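Local coordinates for extracellular solute-binding protein (Conexibacter woesei, PDB 4P98) that probably captures a small solute outside the cell membrane for delivery to an ABC transporter, as a lipoprotein of the BMP (PnrA-like) family, at residues F76-G81 against E257-G262; V80-D85 against P250-Y255; K161-G166 against L204-D209; T181-F184 against Q188-Q191. All coordinates share one frame; numbering follows the deposited sequence.

Contact 1. Residues F76-G81 against E257-G262; sequences FDLVVG and EQIRAG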
loop_
_atom_site.group_PDB
_atom_site.type_symbol
_atom_site.label_atom_id
_atom_site.label_comp_id
_atom_site.label_asym_id
_atom_site.label_seq_id
_atom_site.Cartn_x
_atom_site.Cartn_y
_atom_site.Cartn_z
ATOM N N PHE A 76 -14.735 9.761 -21.235
ATOM C CA PHE A 76 -14.690 8.907 -20.057
ATOM C C PHE A 76 -15.386 9.640 -18.903
ATOM O O PHE A 76 -15.362 10.866 -18.820
ATOM C CB PHE A 76 -13.257 8.490 -19.707
ATOM C CG PHE A 76 -12.794 7.267 -20.450
ATOM C CD1 PHE A 76 -12.636 7.294 -21.831
ATOM C CD2 PHE A 76 -12.545 6.082 -19.782
ATOM C CE1 PHE A 76 -12.223 6.162 -22.522
ATOM C CE2 PHE A 76 -12.130 4.950 -20.467
ATOM C CZ PHE A 76 -11.972 4.992 -21.841
ATOM N N ASP A 77 -16.043 8.882 -18.040
ATOM C CA ASP A 77 -16.811 9.446 -16.921
ATOM C C ASP A 77 -15.924 9.784 -15.723
ATOM O O ASP A 77 -16.152 10.759 -15.025
ATOM C CB ASP A 77 -17.856 8.434 -16.487
ATOM C CG ASP A 77 -18.869 8.166 -17.570
ATOM O OD1 ASP A 77 -19.669 9.063 -17.842
ATOM O OD2 ASP A 77 -18.848 7.082 -18.158
ATOM N N LEU A 78 -14.915 8.955 -15.517
ATOM C CA LEU A 78 -14.045 9.030 -14.357
ATOM C C LEU A 78 -12.608 8.759 -14.755
ATOM O O LEU A 78 -12.307 7.702 -15.331
ATOM C CB LEU A 78 -14.472 7.978 -13.341
ATOM C CG LEU A 78 -13.646 7.877 -12.058
ATOM C CD1 LEU A 78 -13.651 9.176 -11.279
ATOM C CD2 LEU A 78 -14.167 6.741 -11.209
ATOM N N VAL A 79 -11.726 9.697 -14.422
ATOM C CA VAL A 79 -10.298 9.561 -14.673
ATOM C C VAL A 79 -9.543 9.594 -13.342
ATOM O O VAL A 79 -9.549 10.597 -12.617
ATOM C CB VAL A 79 -9.773 10.646 -15.625
ATOM C CG1 VAL A 79 -8.319 10.371 -15.997
ATOM C CG2 VAL A 79 -10.636 10.710 -16.870
ATOM N N VAL A 80 -8.894 8.484 -13.039
ATOM C CA VAL A 80 -8.247 8.259 -11.760
ATOM C C VAL A 80 -6.725 8.295 -11.910
ATOM O O VAL A 80 -6.148 7.470 -12.622
ATOM C CB VAL A 80 -8.662 6.884 -11.217
ATOM C CG1 VAL A 80 -7.956 6.582 -9.905
ATOM C CG2 VAL A 80 -10.179 6.793 -11.062
ATOM N N GLY A 81 -6.079 9.241 -11.234
ATOM C CA GLY A 81 -4.628 9.287 -11.162
ATOM C C GLY A 81 -4.159 8.601 -9.909
ATOM O O GLY A 81 -4.453 9.057 -8.781
ATOM N N GLU A 257 -20.962 5.519 -7.272
ATOM C CA GLU A 257 -22.213 5.960 -6.643
ATOM C C GLU A 257 -22.400 7.473 -6.702
ATOM O O GLU A 257 -23.504 7.967 -6.962
ATOM C CB GLU A 257 -22.296 5.460 -5.204
ATOM C CG GLU A 257 -22.700 3.997 -5.121
ATOM C CD GLU A 257 -24.138 3.799 -5.583
ATOM O OE1 GLU A 257 -25.067 4.229 -4.856
ATOM O OE2 GLU A 257 -24.339 3.261 -6.685
ATOM N N GLN A 258 -21.324 8.204 -6.467
ATOM C CA GLN A 258 -21.351 9.654 -6.550
ATOM C C GLN A 258 -21.725 10.117 -7.947
ATOM O O GLN A 258 -22.544 11.018 -8.108
ATOM C CB GLN A 258 -20.000 10.238 -6.164
ATOM C CG GLN A 258 -19.694 10.177 -4.690
ATOM C CD GLN A 258 -18.248 10.533 -4.399
ATOM O OE1 GLN A 258 -17.755 11.583 -4.833
ATOM N NE2 GLN A 258 -17.565 9.672 -3.656
ATOM N N ILE A 259 -21.113 9.505 -8.954
ATOM C CA ILE A 259 -21.394 9.863 -10.346
ATOM C C ILE A 259 -22.858 9.556 -10.669
ATOM O O ILE A 259 -23.548 10.369 -11.261
ATOM C CB ILE A 259 -20.426 9.133 -11.294
ATOM C CG1 ILE A 259 -19.041 9.775 -11.180
ATOM C CG2 ILE A 259 -20.911 9.169 -12.734
ATOM C CD1 ILE A 259 -17.931 8.898 -11.703
ATOM N N ARG A 260 -23.337 8.397 -10.232
ATOM C CA ARG A 260 -24.717 8.001 -10.503
ATOM C C ARG A 260 -25.743 8.916 -9.822
ATOM O O ARG A 260 -26.802 9.165 -10.386
ATOM C CB ARG A 260 -24.923 6.526 -10.145
ATOM C CG ARG A 260 -24.339 5.597 -11.214
ATOM C CD ARG A 260 -24.066 4.179 -10.725
ATOM N NE ARG A 260 -23.578 3.336 -11.824
ATOM C CZ ARG A 260 -22.852 2.223 -11.697
ATOM N NH1 ARG A 260 -22.493 1.765 -10.507
ATOM N NH2 ARG A 260 -22.475 1.556 -12.785
ATOM N N ALA A 261 -25.413 9.447 -8.648
ATOM C CA ALA A 261 -26.321 10.332 -7.903
ATOM C C ALA A 261 -26.127 11.809 -8.221
ATOM O O ALA A 261 -26.912 12.627 -7.777
ATOM C CB ALA A 261 -26.152 10.124 -6.411
ATOM N N GLY A 262 -25.072 12.152 -8.958
ATOM C CA GLY A 262 -24.737 13.540 -9.207
ATOM C C GLY A 262 -24.085 14.253 -8.037
ATOM O O GLY A 262 -24.177 15.467 -7.944
#
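Ile-259 meets Leu-78 through one methyl group, CD1, which comes closest to the strand segment at Leu-78 CB, 3.9 Å away. The approach is broad rather than pointed, because Ile-259 CD1 also stands 4.3 Å from Leu-78 CD1 and 4.4 Å from Leu-78 CD2, so the methyl faces the flank of the leucine instead of a single atom. Leu-78 offers that flank with CG anti to its backbone N (chi1 178°), while the CG1 branch of Ile-259 swings opposite the carbonyl carbon (chi1 -73°) and runs out from the helix. These residues join helix 249-261 to strand 78-82, an inner strand of the six-stranded parallel sheet in one lobe of an alpha/beta periplasmic-binding-protein fold. Ile-259 also leans on His-101 of the next strand, and so spans two strands. Asp-77, just before the strand, borders the same methyl: Asp-77 O lies 4.2 Å from Ile-259 CD1, and Asp-77 CB lies 4.8 Å from Ile-259 CD1. Two polar atoms of Asp-77 have partners elsewhere, O with His-101 ND1 and OD2 with the backbone N of the methylated lysine at position 20. On the helix side, Ile-259 sits in the last turn. The chain leaves that turn at Gly-262, whose positive phi (76°) and N to Ile-259 O bond of 3.3 Å belong to a Schellman motif.

Contact 2. Residues V80-D85 against P250-Y255; sequences VGHGID and PTYQSY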
loop_
_atom_site.group_PDB
_atom_site.type_symbol
_atom_site.label_atom_id
_atom_site.label_comp_id
_atom_site.label_asym_id
_atom_site.label_seq_id
_atom_site.Cartn_x
_atom_site.Cartn_y
_atom_site.Cartn_z
ATOM N N VAL A 80 -8.894 8.484 -13.039
ATOM C CA VAL A 80 -8.247 8.259 -11.760
ATOM C C VAL A 80 -6.725 8.295 -11.910
ATOM O O VAL A 80 -6.148 7.470 -12.622
ATOM C CB VAL A 80 -8.662 6.884 -11.217
ATOM C CG1 VAL A 80 -7.956 6.582 -9.905
ATOM C CG2 VAL A 80 -10.179 6.793 -11.062
ATOM N N GLY A 81 -6.079 9.241 -11.234
ATOM C CA GLY A 81 -4.628 9.287 -11.162
ATOM C C GLY A 81 -4.159 8.601 -9.909
ATOM O O GLY A 81 -4.453 9.057 -8.781
ATOM N N HIS A 82 -3.437 7.500 -10.092
ATOM C CA HIS A 82 -2.992 6.688 -8.974
ATOM C C HIS A 82 -1.537 6.977 -8.621
ATOM O O HIS A 82 -0.616 6.556 -9.335
ATOM C CB HIS A 82 -3.195 5.209 -9.267
ATOM C CG HIS A 82 -2.844 4.329 -8.122
ATOM N ND1 HIS A 82 -3.519 4.374 -6.922
ATOM C CD2 HIS A 82 -1.894 3.379 -7.987
ATOM C CE1 HIS A 82 -2.997 3.488 -6.098
ATOM N NE2 HIS A 82 -2.006 2.874 -6.721
ATOM N N GLY A 83 -1.339 7.690 -7.518
ATOM C CA GLY A 83 -0.001 8.063 -7.061
ATOM C C GLY A 83 0.193 9.566 -7.054
ATOM O O GLY A 83 -0.287 10.264 -7.943
ATOM N N ILE A 84 0.912 10.064 -6.052
ATOM C CA ILE A 84 1.113 11.505 -5.884
ATOM C C ILE A 84 1.772 12.157 -7.119
ATOM O O ILE A 84 1.483 13.304 -7.451
ATOM C CB ILE A 84 1.888 11.797 -4.561
ATOM C CG1 ILE A 84 1.837 13.290 -4.195
ATOM C CG2 ILE A 84 3.315 11.250 -4.621
ATOM C CD1 ILE A 84 2.440 13.632 -2.825
ATOM N N ASP A 85 2.619 11.412 -7.827
ATOM C CA ASP A 85 3.301 11.952 -9.017
ATOM C C ASP A 85 2.332 12.301 -10.155
ATOM O O ASP A 85 2.645 13.124 -11.004
ATOM C CB ASP A 85 4.366 10.978 -9.524
ATOM C CG ASP A 85 5.559 10.855 -8.582
ATOM O OD1 ASP A 85 5.761 11.734 -7.722
ATOM O OD2 ASP A 85 6.303 9.857 -8.710
ATOM N N PRO A 250 -13.508 0.113 -1.960
ATOM C CA PRO A 250 -14.604 0.952 -1.405
ATOM C C PRO A 250 -14.581 2.398 -1.918
ATOM O O PRO A 250 -15.641 2.975 -2.228
ATOM C CB PRO A 250 -14.352 0.908 0.099
ATOM C CG PRO A 250 -13.711 -0.432 0.318
ATOM C CD PRO A 250 -12.828 -0.654 -0.900
ATOM N N THR A 251 -13.386 2.970 -2.036
ATOM C CA THR A 251 -13.239 4.316 -2.577
ATOM C C THR A 251 -13.750 4.388 -4.024
ATOM O O THR A 251 -14.528 5.273 -4.371
ATOM C CB THR A 251 -11.779 4.797 -2.485
ATOM O OG1 THR A 251 -11.381 4.847 -1.110
ATOM C CG2 THR A 251 -11.608 6.176 -3.121
ATOM N N TYR A 252 -13.321 3.451 -4.862
ATOM C CA TYR A 252 -13.772 3.406 -6.251
ATOM C C TYR A 252 -15.277 3.182 -6.387
ATOM O O TYR A 252 -15.927 3.769 -7.260
ATOM C CB TYR A 252 -13.036 2.300 -7.014
ATOM C CG TYR A 252 -11.563 2.574 -7.339
ATOM C CD1 TYR A 252 -10.918 3.744 -6.945
ATOM C CD2 TYR A 252 -10.812 1.623 -8.022
ATOM C CE1 TYR A 252 -9.570 3.954 -7.233
ATOM C CE2 TYR A 252 -9.474 1.826 -8.318
ATOM C CZ TYR A 252 -8.856 2.996 -7.923
ATOM O OH TYR A 252 -7.512 3.193 -8.220
ATOM N N GLN A 253 -15.823 2.302 -5.553
ATOM C CA GLN A 253 -17.278 2.073 -5.538
ATOM C C GLN A 253 -18.029 3.352 -5.194
ATOM O O GLN A 253 -19.036 3.693 -5.823
ATOM C CB GLN A 253 -17.624 0.951 -4.563
ATOM C CG GLN A 253 -17.212 -0.407 -5.101
ATOM C CD GLN A 253 -17.332 -1.506 -4.074
ATOM O OE1 GLN A 253 -17.118 -1.285 -2.880
ATOM N NE2 GLN A 253 -17.650 -2.706 -4.534
ATOM N N SER A 254 -17.498 4.085 -4.230
ATOM C CA SER A 254 -18.079 5.367 -3.825
ATOM C C SER A 254 -18.049 6.372 -4.984
ATOM O O SER A 254 -19.018 7.119 -5.195
ATOM C CB SER A 254 -17.361 5.927 -2.597
ATOM O OG SER A 254 -17.927 7.180 -2.211
ATOM N N TYR A 255 -16.953 6.392 -5.738
ATOM C CA TYR A 255 -16.894 7.223 -6.948
ATOM C C TYR A 255 -18.026 6.930 -7.940
ATOM O O TYR A 255 -18.631 7.850 -8.496
ATOM C CB TYR A 255 -15.551 7.034 -7.677
ATOM C CG TYR A 255 -14.307 7.525 -6.960
ATOM C CD1 TYR A 255 -14.365 8.462 -5.935
ATOM C CD2 TYR A 255 -13.049 7.064 -7.349
ATOM C CE1 TYR A 255 -13.213 8.905 -5.302
ATOM C CE2 TYR A 255 -11.896 7.511 -6.727
ATOM C CZ TYR A 255 -11.971 8.439 -5.723
ATOM O OH TYR A 255 -10.806 8.871 -5.121
HETATM O O HOH W 1 -6.222 5.230 -7.194
#
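Val-80 and Tyr-252 meet where the phenol end of the tyrosine slants across one methyl of the valine. Val-80 CG1 lies 3.8 Å from Tyr-252 OH and 4.1 Å from Tyr-252 CE1, so the touch falls on the far corner of the ring. Two torsions of Tyr-252 account for this reach from helix 249-261. Its CG stands opposite the carbonyl carbon (chi1 -73°), and chi2 of 1° lays the ring plane along the CA-CB bond instead of square to it. Ala-38 and Ala-41 of helix 34-45 also border this tyrosine. His-82, two residues along strand 78-82 and so on the same side of the sheet as Val-80, brings its ND1 to 4.4 Å from Tyr-252 OH, too far for a direct bond. A water closes the distance: it is 2.6 Å from Tyr-252 OH, lying at the edge of the tyrosine ring and in its plane, and 2.8 Å from His-82 ND1. The angle ND1-water-OH of about 106° is close to tetrahedral. At its other nitrogen the imidazole bonds through NE2 to Phe-34 O, and the ring stacks on that of Phe-34, which together fix its rotation. One turn on, Tyr-255 presents one ring face to Thr-251 O of its own helix, off centre toward the rim, and bonds through OH to Ser-103 OG. The contact thus pairs an apolar touch with a water bridge, which gives two polar groups buried between sheet and helix a shared partner and probably holds the tyrosine hydroxyl in its orientation.

Contact 3. Residues K161-G166 against L204-D209; sequences KGIRAG and LLVATD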
loop_
_atom_site.group_PDB
_atom_site.type_symbol
_atom_site.label_atom_id
_atom_site.label_comp_id
_atom_site.label_asym_id
_atom_site.label_seq_id
_atom_site.Cartn_x
_atom_site.Cartn_y
_atom_site.Cartn_z
ATOM N N LYS A 161 9.806 3.132 11.530
ATOM C CA LYS A 161 9.410 3.535 12.883
ATOM C C LYS A 161 8.073 2.871 13.243
ATOM O O LYS A 161 7.883 2.417 14.376
ATOM C CB LYS A 161 9.346 5.066 12.993
ATOM C CG LYS A 161 9.354 5.599 14.412
ATOM C CD LYS A 161 9.589 7.102 14.448
ATOM C CE LYS A 161 9.645 7.622 15.874
ATOM N NZ LYS A 161 9.702 9.110 15.897
ATOM N N GLY A 162 7.167 2.792 12.269
ATOM C CA GLY A 162 5.903 2.072 12.412
ATOM C C GLY A 162 6.059 0.596 12.726
ATOM O O GLY A 162 5.411 0.075 13.643
ATOM N N ILE A 163 6.934 -0.083 11.986
ATOM C CA ILE A 163 7.182 -1.507 12.213
ATOM C C ILE A 163 7.614 -1.751 13.643
ATOM O O ILE A 163 7.094 -2.653 14.316
ATOM C CB ILE A 163 8.281 -2.076 11.279
ATOM C CG1 ILE A 163 7.799 -2.060 9.832
ATOM C CG2 ILE A 163 8.642 -3.511 11.693
ATOM C CD1 ILE A 163 8.861 -2.482 8.838
ATOM N N ARG A 164 8.573 -0.951 14.094
ATOM C CA ARG A 164 9.134 -1.089 15.427
ATOM C C ARG A 164 8.035 -0.913 16.475
ATOM O O ARG A 164 7.936 -1.701 17.423
ATOM C CB ARG A 164 10.245 -0.068 15.631
ATOM C CG ARG A 164 11.158 -0.349 16.810
ATOM C CD ARG A 164 12.178 0.770 17.006
ATOM N NE ARG A 164 13.289 0.722 16.049
ATOM C CZ ARG A 164 14.445 0.076 16.242
ATOM N NH1 ARG A 164 14.676 -0.609 17.368
ATOM N NH2 ARG A 164 15.387 0.105 15.298
ATOM N N ALA A 165 7.203 0.108 16.287
ATOM C CA ALA A 165 6.108 0.392 17.208
ATOM C C ALA A 165 5.052 -0.708 17.241
ATOM O O ALA A 165 4.596 -1.103 18.316
ATOM C CB ALA A 165 5.469 1.739 16.879
ATOM N N GLY A 166 4.658 -1.204 16.075
ATOM C CA GLY A 166 3.714 -2.313 15.983
ATOM C C GLY A 166 4.228 -3.571 16.655
ATOM O O GLY A 166 3.480 -4.275 17.355
ATOM N N LEU A 204 12.274 -13.998 11.256
ATOM C CA LEU A 204 11.262 -13.492 10.341
ATOM C C LEU A 204 11.878 -12.296 9.621
ATOM O O LEU A 204 12.615 -11.505 10.223
ATOM C CB LEU A 204 10.024 -13.033 11.123
ATOM C CG LEU A 204 8.971 -12.171 10.422
ATOM C CD1 LEU A 204 8.000 -13.033 9.639
ATOM C CD2 LEU A 204 8.211 -11.312 11.441
ATOM N N LEU A 205 11.551 -12.146 8.349
ATOM C CA LEU A 205 12.105 -11.049 7.560
ATOM C C LEU A 205 10.987 -10.190 7.002
ATOM O O LEU A 205 10.122 -10.682 6.292
ATOM C CB LEU A 205 12.986 -11.595 6.433
ATOM C CG LEU A 205 14.327 -12.167 6.917
ATOM C CD1 LEU A 205 15.009 -13.062 5.878
ATOM C CD2 LEU A 205 15.263 -11.066 7.383
ATOM N N VAL A 206 11.025 -8.898 7.314
ATOM C CA VAL A 206 10.002 -7.960 6.869
ATOM C C VAL A 206 10.560 -7.051 5.777
ATOM O O VAL A 206 11.574 -6.416 5.978
ATOM C CB VAL A 206 9.520 -7.078 8.038
ATOM C CG1 VAL A 206 8.339 -6.223 7.604
ATOM C CG2 VAL A 206 9.149 -7.943 9.231
ATOM N N ALA A 207 9.872 -7.002 4.643
ATOM C CA ALA A 207 10.228 -6.138 3.515
ATOM C C ALA A 207 9.400 -4.861 3.517
ATOM O O ALA A 207 8.164 -4.918 3.592
ATOM C CB ALA A 207 9.986 -6.872 2.209
ATOM N N THR A 208 10.064 -3.717 3.386
ATOM C CA THR A 208 9.346 -2.456 3.148
ATOM C C THR A 208 9.527 -1.915 1.739
ATOM O O THR A 208 8.819 -0.990 1.334
ATOM C CB THR A 208 9.751 -1.374 4.142
ATOM O OG1 THR A 208 11.141 -1.088 4.011
ATOM C CG2 THR A 208 9.446 -1.833 5.550
ATOM N N ASP A 209 10.482 -2.461 0.996
ATOM C CA ASP A 209 10.598 -2.135 -0.407
ATOM C C ASP A 209 9.996 -3.312 -1.206
ATOM O O ASP A 209 8.981 -3.862 -0.795
ATOM C CB ASP A 209 12.057 -1.821 -0.772
ATOM C CG ASP A 209 12.174 -1.095 -2.108
ATOM O OD1 ASP A 209 11.698 0.046 -2.215
ATOM O OD2 ASP A 209 12.713 -1.676 -3.065
#
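Thr-208 OG1 has two partners: it is hydrogen-bonded to His-160 NE2, on the residue just before Lys-161 in helix 154-170, and more weakly to Val-148 O of the neighbouring strand. With chi1 at 61° the hydroxyl takes the place between the backbone N and the carbonyl carbon, and this sends the methyl CG2 out to meet the helix. There it comes to 3.4 Å from Ile-163 CD1, tighter than usual van der Waals contact for two carbons, the side chains passing at a slant. Ile-163 CD1 also meets Val-206 CG1 at 4.0 Å, this time tip to tip. The directions from Ile-163 CD1 to these two methyls differ by about 84°, which places the end of the isoleucine at the corner between them. Helix 154-170, which carries Ile-163, is the helix of a beta-alpha-beta crossover between the adjacent parallel strands 144-149 and 175-180; through Ile-163 it reaches onto 205-207, the central strand of the five-stranded parallel sheet. Val-206 and Thr-208 both point their CB toward the helix, whereas the intervening Ala-207 points away and touches Leu-214 of helix 212-221 on the opposite face of the sheet. The helical turn under Ile-163 is regular, with Gly-166 N bonded to Gly-162 O at 2.8 Å. Val-206 is bordered further by Val-145 and Ala-147 of strand 144-149 and by Asp-132 of helix 125-137.

Contact 4. Residues T181-F184 against Q188-Q191; sequences TGRF and QKEQ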
loop_
_atom_site.group_PDB
_atom_site.type_symbol
_atom_site.label_atom_id
_atom_site.label_comp_id
_atom_site.label_asym_id
_atom_site.label_seq_id
_atom_site.Cartn_x
_atom_site.Cartn_y
_atom_site.Cartn_z
ATOM N N THR A 181 19.120 -0.614 2.124
ATOM C CA THR A 181 19.971 -0.821 0.950
ATOM C C THR A 181 20.482 0.469 0.320
ATOM O O THR A 181 21.463 0.431 -0.419
ATOM C CB THR A 181 19.274 -1.610 -0.165
ATOM O OG1 THR A 181 18.232 -0.820 -0.745
ATOM C CG2 THR A 181 18.711 -2.921 0.351
ATOM N N GLY A 182 19.803 1.591 0.580
ATOM C CA GLY A 182 20.137 2.876 -0.044
ATOM C C GLY A 182 19.484 3.120 -1.397
ATOM O O GLY A 182 19.662 4.188 -1.974
ATOM N N ARG A 183 18.719 2.148 -1.896
ATOM C CA ARG A 183 18.186 2.169 -3.271
ATOM C C ARG A 183 16.756 1.681 -3.313
ATOM O O ARG A 183 16.350 0.907 -2.452
ATOM C CB ARG A 183 19.001 1.231 -4.169
ATOM C CG ARG A 183 20.465 1.584 -4.297
ATOM C CD ARG A 183 20.659 2.799 -5.190
ATOM N NE ARG A 183 22.067 2.961 -5.560
ATOM C CZ ARG A 183 22.949 3.754 -4.943
ATOM N NH1 ARG A 183 22.604 4.504 -3.897
ATOM N NH2 ARG A 183 24.202 3.798 -5.384
ATOM N N PHE A 184 15.991 2.113 -4.314
ATOM C CA PHE A 184 14.705 1.474 -4.598
ATOM C C PHE A 184 14.913 0.269 -5.520
ATOM O O PHE A 184 15.664 0.361 -6.476
ATOM C CB PHE A 184 13.748 2.428 -5.297
ATOM C CG PHE A 184 13.230 3.538 -4.424
ATOM C CD1 PHE A 184 12.521 3.261 -3.272
ATOM C CD2 PHE A 184 13.410 4.863 -4.795
ATOM C CE1 PHE A 184 12.014 4.283 -2.485
ATOM C CE2 PHE A 184 12.913 5.893 -4.009
ATOM C CZ PHE A 184 12.209 5.602 -2.856
ATOM N N GLN A 188 19.220 -7.331 -5.487
ATOM C CA GLN A 188 20.466 -8.004 -5.137
ATOM C C GLN A 188 21.009 -7.504 -3.800
ATOM O O GLN A 188 21.370 -8.306 -2.940
ATOM C CB GLN A 188 21.472 -7.849 -6.290
ATOM C CG GLN A 188 20.944 -8.573 -7.534
ATOM C CD GLN A 188 21.674 -8.248 -8.830
ATOM O OE1 GLN A 188 22.482 -7.324 -8.902
ATOM N NE2 GLN A 188 21.369 -9.006 -9.866
ATOM N N LYS A 189 20.999 -6.190 -3.590
ATOM C CA LYS A 189 21.393 -5.633 -2.291
ATOM C C LYS A 189 20.369 -6.000 -1.208
ATOM O O LYS A 189 20.736 -6.251 -0.066
ATOM C CB LYS A 189 21.542 -4.117 -2.351
ATOM C CG LYS A 189 22.807 -3.651 -3.050
ATOM C CD LYS A 189 22.946 -2.132 -2.983
ATOM C CE LYS A 189 24.075 -1.627 -3.882
ATOM N NZ LYS A 189 23.934 -0.170 -4.183
ATOM N N GLU A 190 19.093 -6.045 -1.583
ATOM C CA GLU A 190 18.037 -6.448 -0.651
ATOM C C GLU A 190 18.254 -7.874 -0.167
ATOM O O GLU A 190 18.198 -8.141 1.030
ATOM C CB GLU A 190 16.674 -6.357 -1.315
ATOM C CG GLU A 190 15.519 -6.519 -0.340
ATOM C CD GLU A 190 14.213 -6.593 -1.075
ATOM O OE1 GLU A 190 13.526 -5.552 -1.155
ATOM O OE2 GLU A 190 13.912 -7.676 -1.625
ATOM N N GLN A 191 18.514 -8.781 -1.105
ATOM C CA GLN A 191 18.866 -10.153 -0.746
ATOM C C GLN A 191 20.063 -10.243 0.223
ATOM O O GLN A 191 19.977 -10.936 1.243
ATOM C CB GLN A 191 19.078 -11.012 -1.988
ATOM C CG GLN A 191 19.351 -12.472 -1.641
ATOM C CD GLN A 191 19.166 -13.420 -2.799
ATOM O OE1 GLN A 191 18.792 -13.028 -3.901
ATOM N NE2 GLN A 191 19.413 -14.696 -2.541
#
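An ST turn opens the loop between strand 175-180 and helix 187-199, and its Thr-181 packs directly on Lys-189 and Glu-190 in that helix. Thr-181 OG1 accepts from Arg-183 N at 3.2 Å, with an N-H...O angle of 157°. With OG1 between the backbone N and the carbonyl carbon (chi1 69°), CG2 falls anti to the carbonyl carbon and presses against helix backbone, 3.7 Å from Glu-190 N. Alongside it, Thr-181 CB lies 4.0 Å from Lys-189 CB, and the extended lysine chain passes Thr-181 O with its CD at 3.9 Å. With an alanine in place of Thr-181, Arg-183 N would probably lose its hydroxyl acceptor and a gap open against the backbone at Glu-190. Glu-190 turns its carboxylate to other partners, the backbone N of Gly-211 and of Leu-214. At the outer end Lys-189 NZ sits over one face of the Arg-183 guanidinium, 3.9 Å from Arg-183 NE and equally far from Arg-183 CG. Two like charges this close are likely to repel each other, so the cohesion of the contact probably rests on the threonine and the aliphatic part of the lysine, with solvent around the exposed arginine probably screening the charges.

How the contacts relate
From the N terminus, the chain first lays down 76-81 and 80-85, which overlap on strand 78-82, the second reaching helix 84-94. Their partners come late, both on helix 249-261: contact 2 closes at 250-255, then contact 1 at 257-262. The two touch, Leu-78 CD2 lying 3.8 Å from Tyr-255 CB, and fasten one helix along the six-stranded sheet. Within these long loops the chain builds the five-stranded sheet. There contact 3 joins 161-166 to 204-209, and contact 4, local and nested inside it, folds 181-184 against 188-191. Contacts 3 and 4 meet where Asp-209 OD1 is 3.5 Å from Phe-184 CD1. Contacts 1 and 3 have centres about 36 Å apart.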